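Local coordinates for acetyltransferase, GNAT family (Streptococcus pneumoniae, PDB 2I79), which binds acetyl coenzyme A and, as a GNAT-family acetyltransferase, probably transfers the acetyl group to an amino group of an acceptor, at residues Ile87-Ile92 with Arg123-Val128; Val128-Gln133 with Asp163-Gly168. One frame throughout, in Å; residues are numbered along the deposited sequence.

In the fold
From the N terminus the chain passes through strand 5-9, two helices and three further antiparallel strands, the last of them 87-94, before either contact forms. Contact 1 closes the first loop: helix 103-117 carries the chain over to strand 123-129, which lies parallel to 87-94 and completes a beta-alpha-beta unit. Contact 2 opens where contact 1 ends, on the shared Val128, and closes a second loop when strand 160-170 returns antiparallel, after helix 133-141 and strand 145-156. The two loops therefore follow in series and do not cross. Strand 123-129 is common to both, joining 87-94 on one edge to 160-170 on the other, and both contacts touch acetyl coenzyme A.

Contact 1: Ile87-Ile92 with Arg123-Val128; sequences IGDLFI and RLQLTV. With ACO (acetyl coenzyme *a), chain G.
Ile87 starts the parallel pairing of two central strands, its CG2, anti to the backbone N, pressing on the Gln125 amide at 3.5 Å from CD. Its CG1 runs beside the CD of Arg123, whose chain bends at chi3 (-105°). At Gly88 the backbone is held on both sides of the residue: its N-H points almost straight at Arg123 O (2.8 Å), and its carbonyl accepts from Gln125 N nearly along the C=O axis. Leu124 CD2 lies 4.0 Å from Gly88 CA, where there is no side chain. Asp89 stands alongside Gln125 on the face that carries Ile87 and Arg123. Its OD1 offers the syn lone pair to Gln125 NE2 at 2.8 Å, in the amide plane, although carboxylate and amide are turned 44° apart. The other end of that amide, OE1, takes Arg123 NH1 on a lone pair (3.1 Å), so the Gln125 side chain, extended beyond CG, is fixed at both polar atoms. Arg123 itself also pairs with Glu147 and reaches the Glu151 carbonyl of the second subunit. Leu90 N closes the ladder on Gln125 O. The segment axes run at 45° to each other, and beyond Leu90 the strands splay apart, so that acetyl coenzyme A enters the opening characteristic of the GNAT fold. Its methyl CH3 lies 3.2 Å from Leu90 O and meets Leu126 CD1 from the other strand; Phe91 comes obliquely to the thioester carbon. Ile92 grips the cofactor twice, through N to the thioester O (2.9 Å) and through O from the pantetheine N4P. The bond to the thioester oxygen would polarise that carbonyl, consistent with activating the acetyl carbon for attack.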
ATOM      1  N   ILE A  87      -1.301  -4.533  10.895  1.00 40.66           N
ATOM      2  CA  ILE A  87      -0.845  -3.232  10.427  1.00 40.38           C
ATOM      3  C   ILE A  87      -2.007  -2.414   9.820  1.00 40.73           C
ATOM      4  O   ILE A  87      -2.616  -2.821   8.819  1.00 40.98           O
ATOM      5  CB  ILE A  87       0.234  -3.391   9.325  1.00 40.39           C
ATOM      6  CG1 ILE A  87       1.417  -4.254   9.814  1.00 40.33           C
ATOM      7  CG2 ILE A  87       0.729  -2.030   8.849  1.00 40.46           C
ATOM      8  CD1 ILE A  87       2.359  -4.685   8.704  1.00 39.31           C
ATOM      9  N   GLY A  88      -2.297  -1.269  10.429  1.00 40.75           N
ATOM     10  CA  GLY A  88      -3.302  -0.331   9.937  1.00 40.91           C
ATOM     11  C   GLY A  88      -2.633   0.840   9.263  1.00 41.08           C
ATOM     12  O   GLY A  88      -1.738   1.480   9.829  1.00 40.87           O
ATOM     13  N   ASP A  89      -3.040   1.099   8.027  1.00 42.55           N
ATOM     14  CA  ASP A  89      -2.580   2.264   7.276  1.00 42.72           C
ATOM     15  C   ASP A  89      -3.517   3.398   7.596  1.00 43.24           C
ATOM     16  O   ASP A  89      -4.744   3.275   7.385  1.00 42.61           O
ATOM     17  CB  ASP A  89      -2.619   1.948   5.781  1.00 43.21           C
ATOM     18  CG  ASP A  89      -1.644   0.831   5.410  1.00 45.24           C
ATOM     19  OD1 ASP A  89      -0.432   1.051   5.584  1.00 46.24           O
ATOM     20  OD2 ASP A  89      -2.084  -0.271   4.977  1.00 49.95           O
ATOM     21  N   LEU A  90      -2.953   4.485   8.112  1.00 43.34           N
ATOM     22  CA  LEU A  90      -3.735   5.609   8.603  1.00 44.28           C
ATOM     23  C   LEU A  90      -3.846   6.714   7.532  1.00 44.12           C
ATOM     24  O   LEU A  90      -2.890   6.986   6.788  1.00 43.93           O
ATOM     25  CB  LEU A  90      -3.121   6.126   9.931  1.00 44.61           C
ATOM     26  CG  LEU A  90      -3.882   6.948  10.989  1.00 46.12           C
ATOM     27  CD1 LEU A  90      -5.054   6.263  11.641  1.00 48.63           C
ATOM     28  CD2 LEU A  90      -2.898   7.323  12.106  1.00 47.40           C
ATOM     29  N   PHE A  91      -5.039   7.325   7.459  1.00 44.36           N
ATOM     30  CA  PHE A  91      -5.318   8.508   6.634  1.00 44.21           C
ATOM     31  C   PHE A  91      -6.212   9.469   7.431  1.00 44.23           C
ATOM     32  O   PHE A  91      -7.261   9.039   7.923  1.00 43.76           O
ATOM     33  CB  PHE A  91      -6.040   8.090   5.351  1.00 45.44           C
ATOM     34  CG  PHE A  91      -6.461   9.237   4.485  1.00 45.47           C
ATOM     35  CD1 PHE A  91      -5.524   9.938   3.729  1.00 48.18           C
ATOM     36  CD2 PHE A  91      -7.785   9.631   4.428  1.00 46.58           C
ATOM     37  CE1 PHE A  91      -5.914  11.006   2.911  1.00 48.24           C
ATOM     38  CE2 PHE A  91      -8.180  10.699   3.617  1.00 47.84           C
ATOM     39  CZ  PHE A  91      -7.243  11.384   2.857  1.00 47.35           C
ATOM     40  N   ILE A  92      -5.810  10.743   7.544  1.00 42.97           N
ATOM     41  CA  ILE A  92      -6.639  11.804   8.164  1.00 43.49           C
ATOM     42  C   ILE A  92      -6.702  13.051   7.280  1.00 42.93           C
ATOM     43  O   ILE A  92      -5.696  13.497   6.729  1.00 42.19           O
ATOM     44  CB  ILE A  92      -6.099  12.235   9.567  1.00 43.78           C
ATOM     45  CG1 ILE A  92      -5.897  11.012  10.474  1.00 45.45           C
ATOM     46  CG2 ILE A  92      -7.053  13.258  10.294  1.00 44.04           C
ATOM     47  CD1 ILE A  92      -5.371  11.359  11.885  1.00 45.93           C
ATOM     48  N   ARG A 123       0.291  -2.200  14.926  1.00 43.23           N
ATOM     49  CA  ARG A 123       1.092  -1.174  14.264  1.00 42.74           C
ATOM     50  C   ARG A 123       0.181  -0.258  13.433  1.00 42.03           C
ATOM     51  O   ARG A 123      -0.763  -0.736  12.764  1.00 41.49           O
ATOM     52  CB  ARG A 123       2.187  -1.805  13.382  1.00 42.63           C
ATOM     53  CG  ARG A 123       2.771  -0.826  12.343  1.00 43.29           C
ATOM     54  CD  ARG A 123       3.800  -1.427  11.384  1.00 42.66           C
ATOM     55  NE  ARG A 123       5.024  -0.933  11.849  1.00 48.22           N
ATOM     56  CZ  ARG A 123       5.703   0.127  11.405  1.00 46.20           C
ATOM     57  NH1 ARG A 123       5.415   0.797  10.312  1.00 42.42           N
ATOM     58  NH2 ARG A 123       6.782   0.431  12.066  1.00 45.34           N
ATOM     59  N   LEU A 124       0.442   1.050  13.522  1.00 42.21           N
ATOM     60  CA  LEU A 124      -0.123   2.044  12.615  1.00 42.14           C
ATOM     61  C   LEU A 124       1.005   2.734  11.834  1.00 41.63           C
ATOM     62  O   LEU A 124       2.110   2.943  12.332  1.00 40.37           O
ATOM     63  CB  LEU A 124      -0.985   3.090  13.346  1.00 42.40           C
ATOM     64  CG  LEU A 124      -2.159   2.581  14.188  1.00 43.81           C
ATOM     65  CD1 LEU A 124      -2.789   3.735  14.969  1.00 45.09           C
ATOM     66  CD2 LEU A 124      -3.217   1.873  13.329  1.00 42.92           C
ATOM     67  N   GLN A 125       0.705   3.064  10.588  1.00 42.06           N
ATOM     68  CA  GLN A 125       1.690   3.616   9.698  1.00 42.10           C
ATOM     69  C   GLN A 125       1.047   4.472   8.616  1.00 42.94           C
ATOM     70  O   GLN A 125      -0.145   4.321   8.302  1.00 42.05           O
ATOM     71  CB  GLN A 125       2.488   2.485   9.045  1.00 42.03           C
ATOM     72  CG  GLN A 125       1.688   1.642   8.029  1.00 40.56           C
ATOM     73  CD  GLN A 125       2.532   0.554   7.388  1.00 41.57           C
ATOM     74  OE1 GLN A 125       3.552   0.142   7.931  1.00 40.37           O
ATOM     75  NE2 GLN A 125       2.117   0.098   6.212  1.00 38.98           N
ATOM     76  N   LEU A 126       1.862   5.378   8.074  1.00 43.20           N
ATOM     77  CA  LEU A 126       1.527   6.178   6.911  1.00 43.15           C
ATOM     78  C   LEU A 126       2.805   6.698   6.307  1.00 43.18           C
ATOM     79  O   LEU A 126       3.877   6.487   6.849  1.00 43.10           O
ATOM     80  CB  LEU A 126       0.660   7.368   7.285  1.00 43.93           C
ATOM     81  CG  LEU A 126       1.227   8.458   8.212  1.00 45.33           C
ATOM     82  CD1 LEU A 126       0.329   9.623   7.986  1.00 51.20           C
ATOM     83  CD2 LEU A 126       1.256   8.106   9.679  1.00 44.79           C
ATOM     84  N   THR A 127       2.667   7.338   5.156  1.00 42.99           N
ATOM     85  CA  THR A 127       3.705   8.125   4.548  1.00 43.61           C
ATOM     86  C   THR A 127       3.127   9.535   4.466  1.00 43.31           C
ATOM     87  O   THR A 127       1.915   9.699   4.261  1.00 42.52           O
ATOM     88  CB  THR A 127       4.063   7.641   3.138  1.00 43.28           C
ATOM     89  OG1 THR A 127       2.927   7.811   2.318  1.00 44.07           O
ATOM     90  CG2 THR A 127       4.436   6.178   3.111  1.00 44.26           C
ATOM     91  N   VAL A 128       4.003  10.526   4.618  1.00 42.85           N
ATOM     92  CA  VAL A 128       3.640  11.945   4.678  1.00 43.56           C
ATOM     93  C   VAL A 128       4.683  12.734   3.868  1.00 43.93           C
ATOM     94  O   VAL A 128       5.887  12.519   4.055  1.00 44.76           O
ATOM     95  CB  VAL A 128       3.660  12.496   6.174  1.00 43.58           C
ATOM     96  CG1 VAL A 128       3.234  13.979   6.237  1.00 41.55           C
ATOM     97  CG2 VAL A 128       2.728  11.664   7.066  1.00 44.56           C
TER
HETATM   98  N1A ACO G 402       4.455  23.442  10.945  1.00 47.99           N
HETATM   99  C2A ACO G 402       4.409  22.818  12.141  1.00 47.58           C
HETATM  100  N3A ACO G 402       3.276  22.709  12.862  1.00 46.52           N
HETATM  101  C4A ACO G 402       2.114  23.222  12.411  1.00 46.05           C
HETATM  102  C5A ACO G 402       2.075  23.898  11.116  1.00 45.77           C
HETATM  103  C6A ACO G 402       3.346  23.976  10.381  1.00 47.65           C
HETATM  104  N6A ACO G 402       3.389  24.589   9.178  1.00 48.82           N
HETATM  105  N7A ACO G 402       0.819  24.306  10.926  1.00 46.84           N
HETATM  106  C8A ACO G 402       0.108  23.906  12.024  1.00 47.85           C
HETATM  107  N9A ACO G 402       0.891  23.264  12.907  1.00 47.39           N
HETATM  108  C1B ACO G 402       0.589  22.632  14.223  1.00 49.04           C
HETATM  109  C2B ACO G 402      -0.375  23.318  15.178  1.00 51.78           C
HETATM  110  O2B ACO G 402       0.283  24.281  16.004  1.00 54.77           O
HETATM  111  C3B ACO G 402      -0.836  22.140  15.997  1.00 52.47           C
HETATM  112  O3B ACO G 402       0.130  21.672  16.920  1.00 55.89           O
HETATM  113  P3B ACO G 402       0.032  21.884  18.504  1.00 59.66           P
HETATM  114  O7A ACO G 402       0.363  23.368  18.484  1.00 58.97           O
HETATM  115  O8A ACO G 402       1.067  20.986  19.138  1.00 60.25           O
HETATM  116  O9A ACO G 402      -1.367  21.498  18.913  1.00 58.98           O
HETATM  117  C4B ACO G 402      -0.910  21.019  14.971  1.00 50.86           C
HETATM  118  O4B ACO G 402       0.065  21.328  13.981  1.00 48.65           O
HETATM  119  C5B ACO G 402      -2.313  20.917  14.389  1.00 49.41           C
HETATM  120  O5B ACO G 402      -3.047  20.083  15.293  1.00 47.16           O
HETATM  121  P1A ACO G 402      -4.645  20.004  15.141  1.00 43.07           P
HETATM  122  O1A ACO G 402      -5.228  21.390  15.052  1.00 43.98           O
HETATM  123  O2A ACO G 402      -5.101  19.014  16.193  1.00 40.33           O
HETATM  124  O3A ACO G 402      -4.744  19.416  13.636  1.00 45.34           O
HETATM  125  P2A ACO G 402      -5.662  19.946  12.387  1.00 44.53           P
HETATM  126  O4A ACO G 402      -5.174  21.233  11.713  1.00 39.44           O
HETATM  127  O5A ACO G 402      -7.082  19.840  12.889  1.00 41.36           O
HETATM  128  O6A ACO G 402      -5.315  18.696  11.395  1.00 43.40           O
HETATM  129  CBP ACO G 402      -4.095  18.055   9.373  1.00 44.89           C
HETATM  130  CCP ACO G 402      -4.029  18.568  10.799  1.00 44.44           C
HETATM  131  CDP ACO G 402      -2.656  17.841   8.882  1.00 44.09           C
HETATM  132  CEP ACO G 402      -4.904  16.748   9.373  1.00 45.52           C
HETATM  133  CAP ACO G 402      -4.790  19.096   8.489  1.00 44.96           C
HETATM  134  OAP ACO G 402      -4.002  20.305   8.374  1.00 45.80           O
HETATM  135  C9P ACO G 402      -5.099  18.536   7.111  1.00 43.35           C
HETATM  136  O9P ACO G 402      -6.110  17.883   6.936  1.00 42.42           O
HETATM  137  N8P ACO G 402      -4.247  18.807   6.129  1.00 42.57           N
HETATM  138  C7P ACO G 402      -4.412  18.388   4.733  1.00 44.90           C
HETATM  139  C6P ACO G 402      -4.438  16.873   4.534  1.00 43.43           C
HETATM  140  C5P ACO G 402      -3.220  16.225   5.131  1.00 44.47           C
HETATM  141  O5P ACO G 402      -2.120  16.641   4.833  1.00 44.27           O
HETATM  142  N4P ACO G 402      -3.422  15.220   5.973  1.00 46.68           N
HETATM  143  C3P ACO G 402      -2.347  14.485   6.621  1.00 50.34           C
HETATM  144  C2P ACO G 402      -1.591  13.557   5.679  1.00 54.90           C
HETATM  145  S1P ACO G 402      -2.684  12.289   5.101  1.00 58.98           S
HETATM  146  C   ACO G 402      -2.548  10.922   5.968  1.00 58.13           C
HETATM  147  O   ACO G 402      -2.922  11.067   7.108  1.00 58.15           O
HETATM  148  CH3 ACO G 402      -1.995   9.667   5.316  1.00 59.19           C

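Contact 2: Val128-Gln133 with Asp163-Gly168; sequences VQTRNQ and DVYLMG. With ACO (acetyl coenzyme *a), chain G.
Thr130 stands over the Tyr165 ring, its CG2 set 3.5 Å from the ring centroid and only 6° off the normal, a CH-pi contact over the face. The two side chains cross at about a right angle. With chi1 at 60°, OG1 takes the crowded position between N and carbonyl carbon, and CG2 falls anti to the carbonyl carbon, over the ring. Tyr165 CG is likewise anti to its carbonyl carbon. Thr130 lies alongside Asp163, with its N-H aimed at Asp163 O (2.9 Å) from above the carbonyl plane; a water joins the same oxygen to Arg131 N. Val128 shares the Tyr165 face of the sheet and sends CG2 obliquely to Met167 SD, while helix 133-141 packs on both Val128 and Tyr165. Val128 and Tyr165 form an antiparallel hydrogen-bonded pair, N to O in each direction, the shorter being Tyr165 N to Val128 O at 2.7 Å. This is the end of strand 123-129 in the GNAT sheet: a type I turn from Gln129 to Asn132 leads from it into the helix, for which Asn132 is the N-cap residue. Gln129 lies beside Val164, the backbones 4.1 Å apart at CA, its own side chain leading off to Arg131. There the guanidinium approaches side-on, NE and NH2 both donating to Gln129 OE1, and NH2 also makes a salt bridge to Asp30. Asn132, CG anti to its backbone N (chi1 -174°), turns to the cofactor, giving ND2 to the pantetheine carbonyl O5P of acetyl coenzyme A at 2.6 Å, while Gln133 CB approaches the adenine N1A.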
ATOM      1  N   VAL A 128       4.003  10.526   4.618  1.00 42.85           N
ATOM      2  CA  VAL A 128       3.640  11.945   4.678  1.00 43.56           C
ATOM      3  C   VAL A 128       4.683  12.734   3.868  1.00 43.93           C
ATOM      4  O   VAL A 128       5.887  12.519   4.055  1.00 44.76           O
ATOM      5  CB  VAL A 128       3.660  12.496   6.174  1.00 43.58           C
ATOM      6  CG1 VAL A 128       3.234  13.979   6.237  1.00 41.55           C
ATOM      7  CG2 VAL A 128       2.728  11.664   7.066  1.00 44.56           C
ATOM      8  N   GLN A 129       4.251  13.669   3.020  1.00 43.50           N
ATOM      9  CA  GLN A 129       5.210  14.485   2.271  1.00 44.07           C
ATOM     10  C   GLN A 129       6.124  15.238   3.261  1.00 43.63           C
ATOM     11  O   GLN A 129       5.663  15.756   4.279  1.00 43.10           O
ATOM     12  CB  GLN A 129       4.507  15.458   1.332  1.00 44.45           C
ATOM     13  CG  GLN A 129       3.664  14.825   0.214  1.00 44.15           C
ATOM     14  CD  GLN A 129       2.778  15.854  -0.508  1.00 44.58           C
ATOM     15  OE1 GLN A 129       2.806  17.052  -0.191  1.00 43.75           O
ATOM     16  NE2 GLN A 129       1.981  15.384  -1.473  1.00 46.27           N
ATOM     17  N   THR A 130       7.420  15.255   3.012  1.00 44.10           N
ATOM     18  CA  THR A 130       8.332  15.823   4.027  1.00 44.64           C
ATOM     19  C   THR A 130       8.022  17.312   4.273  1.00 44.83           C
ATOM     20  O   THR A 130       8.078  17.794   5.401  1.00 44.85           O
ATOM     21  CB  THR A 130       9.798  15.601   3.682  1.00 44.59           C
ATOM     22  OG1 THR A 130      10.084  16.215   2.428  1.00 46.42           O
ATOM     23  CG2 THR A 130      10.110  14.113   3.616  1.00 41.38           C
ATOM     24  N   ARG A 131       7.596  18.005   3.223  1.00 45.10           N
ATOM     25  CA  ARG A 131       7.176  19.403   3.338  1.00 45.18           C
ATOM     26  C   ARG A 131       5.875  19.631   4.109  1.00 44.67           C
ATOM     27  O   ARG A 131       5.563  20.762   4.449  1.00 44.42           O
ATOM     28  CB  ARG A 131       7.000  19.989   1.931  1.00 45.47           C
ATOM     29  CG  ARG A 131       5.789  19.440   1.213  1.00 45.67           C
ATOM     30  CD  ARG A 131       5.564  20.068  -0.128  1.00 46.07           C
ATOM     31  NE  ARG A 131       4.366  19.497  -0.686  1.00 46.05           N
ATOM     32  CZ  ARG A 131       3.469  20.130  -1.447  1.00 48.80           C
ATOM     33  NH1 ARG A 131       3.595  21.403  -1.790  1.00 48.02           N
ATOM     34  NH2 ARG A 131       2.419  19.461  -1.884  1.00 48.81           N
ATOM     35  N   ASN A 132       5.073  18.586   4.321  1.00 44.62           N
ATOM     36  CA  ASN A 132       3.789  18.741   5.028  1.00 44.40           C
ATOM     37  C   ASN A 132       4.011  18.781   6.564  1.00 44.44           C
ATOM     38  O   ASN A 132       3.636  17.884   7.297  1.00 43.86           O
ATOM     39  CB  ASN A 132       2.794  17.650   4.564  1.00 44.10           C
ATOM     40  CG  ASN A 132       1.394  17.825   5.142  1.00 43.76           C
ATOM     41  OD1 ASN A 132       1.120  18.784   5.878  1.00 45.79           O
ATOM     42  ND2 ASN A 132       0.510  16.888   4.836  1.00 42.31           N
ATOM     43  N   GLN A 133       4.619  19.854   7.048  1.00 44.92           N
ATOM     44  CA  GLN A 133       5.138  19.871   8.419  1.00 45.85           C
ATOM     45  C   GLN A 133       4.070  19.882   9.526  1.00 45.64           C
ATOM     46  O   GLN A 133       4.312  19.421  10.641  1.00 44.69           O
ATOM     47  CB  GLN A 133       6.057  21.064   8.617  1.00 46.79           C
ATOM     48  CG  GLN A 133       7.276  20.717   9.456  1.00 52.38           C
ATOM     49  CD  GLN A 133       8.443  20.387   8.583  1.00 56.28           C
ATOM     50  OE1 GLN A 133       9.366  21.208   8.439  1.00 63.88           O
ATOM     51  NE2 GLN A 133       8.410  19.215   7.953  1.00 59.65           N
ATOM     52  N   ASP A 163       9.806  14.254  -1.838  1.00 44.74           N
ATOM     53  CA  ASP A 163      10.035  13.189  -0.865  1.00 44.54           C
ATOM     54  C   ASP A 163       8.897  13.047   0.136  1.00 43.16           C
ATOM     55  O   ASP A 163       8.197  14.017   0.484  1.00 42.69           O
ATOM     56  CB  ASP A 163      11.321  13.442  -0.041  1.00 45.38           C
ATOM     57  CG  ASP A 163      12.611  13.350  -0.871  1.00 47.19           C
ATOM     58  OD1 ASP A 163      12.658  13.837  -2.008  1.00 50.14           O
ATOM     59  OD2 ASP A 163      13.609  12.800  -0.368  1.00 54.44           O
ATOM     60  N   VAL A 164       8.786  11.826   0.645  1.00 42.70           N
ATOM     61  CA  VAL A 164       7.880  11.464   1.732  1.00 42.10           C
ATOM     62  C   VAL A 164       8.638  10.834   2.909  1.00 41.92           C
ATOM     63  O   VAL A 164       9.654  10.197   2.725  1.00 41.76           O
ATOM     64  CB  VAL A 164       6.756  10.526   1.256  1.00 41.66           C
ATOM     65  CG1 VAL A 164       5.917  11.229   0.187  1.00 41.74           C
ATOM     66  CG2 VAL A 164       7.274   9.151   0.730  1.00 38.87           C
ATOM     67  N   TYR A 165       8.122  11.030   4.114  1.00 41.86           N
ATOM     68  CA  TYR A 165       8.541  10.274   5.272  1.00 41.73           C
ATOM     69  C   TYR A 165       7.649   9.056   5.395  1.00 42.09           C
ATOM     70  O   TYR A 165       6.454   9.115   5.162  1.00 42.59           O
ATOM     71  CB  TYR A 165       8.422  11.107   6.558  1.00 41.77           C
ATOM     72  CG  TYR A 165       9.509  12.186   6.730  1.00 41.36           C
ATOM     73  CD1 TYR A 165      10.874  11.859   6.624  1.00 41.48           C
ATOM     74  CD2 TYR A 165       9.168  13.505   7.028  1.00 41.05           C
ATOM     75  CE1 TYR A 165      11.873  12.836   6.794  1.00 41.79           C
ATOM     76  CE2 TYR A 165      10.141  14.488   7.212  1.00 41.51           C
ATOM     77  CZ  TYR A 165      11.506  14.144   7.086  1.00 42.02           C
ATOM     78  OH  TYR A 165      12.498  15.095   7.258  1.00 43.01           O
ATOM     79  N   LEU A 166       8.266   7.951   5.761  1.00 41.94           N
ATOM     80  CA  LEU A 166       7.594   6.795   6.343  1.00 41.62           C
ATOM     81  C   LEU A 166       7.471   6.997   7.851  1.00 41.51           C
ATOM     82  O   LEU A 166       8.491   7.238   8.525  1.00 41.17           O
ATOM     83  CB  LEU A 166       8.481   5.567   6.127  1.00 42.18           C
ATOM     84  CG  LEU A 166       8.886   5.185   4.707  1.00 41.99           C
ATOM     85  CD1 LEU A 166      10.072   4.175   4.787  1.00 40.99           C
ATOM     86  CD2 LEU A 166       7.661   4.611   4.008  1.00 45.86           C
ATOM     87  N   MET A 167       6.248   6.941   8.378  1.00 40.66           N
ATOM     88  CA  MET A 167       6.027   7.168   9.811  1.00 39.75           C
ATOM     89  C   MET A 167       5.248   5.993  10.426  1.00 40.74           C
ATOM     90  O   MET A 167       4.342   5.416   9.792  1.00 39.10           O
ATOM     91  CB  MET A 167       5.245   8.456  10.033  1.00 39.66           C
ATOM     92  CG  MET A 167       5.885   9.750   9.466  1.00 39.57           C
ATOM     93  SD  MET A 167       5.203  11.278  10.150  1.00 34.60           S
ATOM     94  CE  MET A 167       5.736  11.083  11.839  1.00 37.41           C
ATOM     95  N   GLY A 168       5.587   5.638  11.660  1.00 40.95           N
ATOM     96  CA  GLY A 168       4.985   4.465  12.300  1.00 41.19           C
ATOM     97  C   GLY A 168       4.832   4.551  13.802  1.00 41.53           C
ATOM     98  O   GLY A 168       5.531   5.315  14.439  1.00 41.58           O
TER
HETATM   99  N1A ACO G 402       4.455  23.442  10.945  1.00 47.99           N
HETATM  100  C2A ACO G 402       4.409  22.818  12.141  1.00 47.58           C
HETATM  101  N3A ACO G 402       3.276  22.709  12.862  1.00 46.52           N
HETATM  102  C4A ACO G 402       2.114  23.222  12.411  1.00 46.05           C
HETATM  103  C5A ACO G 402       2.075  23.898  11.116  1.00 45.77           C
HETATM  104  C6A ACO G 402       3.346  23.976  10.381  1.00 47.65           C
HETATM  105  N6A ACO G 402       3.389  24.589   9.178  1.00 48.82           N
HETATM  106  N7A ACO G 402       0.819  24.306  10.926  1.00 46.84           N
HETATM  107  C8A ACO G 402       0.108  23.906  12.024  1.00 47.85           C
HETATM  108  N9A ACO G 402       0.891  23.264  12.907  1.00 47.39           N
HETATM  109  C1B ACO G 402       0.589  22.632  14.223  1.00 49.04           C
HETATM  110  C2B ACO G 402      -0.375  23.318  15.178  1.00 51.78           C
HETATM  111  O2B ACO G 402       0.283  24.281  16.004  1.00 54.77           O
HETATM  112  C3B ACO G 402      -0.836  22.140  15.997  1.00 52.47           C
HETATM  113  O3B ACO G 402       0.130  21.672  16.920  1.00 55.89           O
HETATM  114  P3B ACO G 402       0.032  21.884  18.504  1.00 59.66           P
HETATM  115  O7A ACO G 402       0.363  23.368  18.484  1.00 58.97           O
HETATM  116  O8A ACO G 402       1.067  20.986  19.138  1.00 60.25           O
HETATM  117  O9A ACO G 402      -1.367  21.498  18.913  1.00 58.98           O
HETATM  118  C4B ACO G 402      -0.910  21.019  14.971  1.00 50.86           C
HETATM  119  O4B ACO G 402       0.065  21.328  13.981  1.00 48.65           O
HETATM  120  C5B ACO G 402      -2.313  20.917  14.389  1.00 49.41           C
HETATM  121  O5B ACO G 402      -3.047  20.083  15.293  1.00 47.16           O
HETATM  122  P1A ACO G 402      -4.645  20.004  15.141  1.00 43.07           P
HETATM  123  O1A ACO G 402      -5.228  21.390  15.052  1.00 43.98           O
HETATM  124  O2A ACO G 402      -5.101  19.014  16.193  1.00 40.33           O
HETATM  125  O3A ACO G 402      -4.744  19.416  13.636  1.00 45.34           O
HETATM  126  P2A ACO G 402      -5.662  19.946  12.387  1.00 44.53           P
HETATM  127  O4A ACO G 402      -5.174  21.233  11.713  1.00 39.44           O
HETATM  128  O5A ACO G 402      -7.082  19.840  12.889  1.00 41.36           O
HETATM  129  O6A ACO G 402      -5.315  18.696  11.395  1.00 43.40           O
HETATM  130  CBP ACO G 402      -4.095  18.055   9.373  1.00 44.89           C
HETATM  131  CCP ACO G 402      -4.029  18.568  10.799  1.00 44.44           C
HETATM  132  CDP ACO G 402      -2.656  17.841   8.882  1.00 44.09           C
HETATM  133  CEP ACO G 402      -4.904  16.748   9.373  1.00 45.52           C
HETATM  134  CAP ACO G 402      -4.790  19.096   8.489  1.00 44.96           C
HETATM  135  OAP ACO G 402      -4.002  20.305   8.374  1.00 45.80           O
HETATM  136  C9P ACO G 402      -5.099  18.536   7.111  1.00 43.35           C
HETATM  137  O9P ACO G 402      -6.110  17.883   6.936  1.00 42.42           O
HETATM  138  N8P ACO G 402      -4.247  18.807   6.129  1.00 42.57           N
HETATM  139  C7P ACO G 402      -4.412  18.388   4.733  1.00 44.90           C
HETATM  140  C6P ACO G 402      -4.438  16.873   4.534  1.00 43.43           C
HETATM  141  C5P ACO G 402      -3.220  16.225   5.131  1.00 44.47           C
HETATM  142  O5P ACO G 402      -2.120  16.641   4.833  1.00 44.27           O
HETATM  143  N4P ACO G 402      -3.422  15.220   5.973  1.00 46.68           N
HETATM  144  C3P ACO G 402      -2.347  14.485   6.621  1.00 50.34           C
HETATM  145  C2P ACO G 402      -1.591  13.557   5.679  1.00 54.90           C
HETATM  146  S1P ACO G 402      -2.684  12.289   5.101  1.00 58.98           S
HETATM  147  C   ACO G 402      -2.548  10.922   5.968  1.00 58.13           C
HETATM  148  O   ACO G 402      -2.922  11.067   7.108  1.00 58.15           O
HETATM  149  CH3 ACO G 402      -1.995   9.667   5.316  1.00 59.19           C
HETATM  150  O   HOH W   1       7.843  16.747   0.565  1.00 36.05           O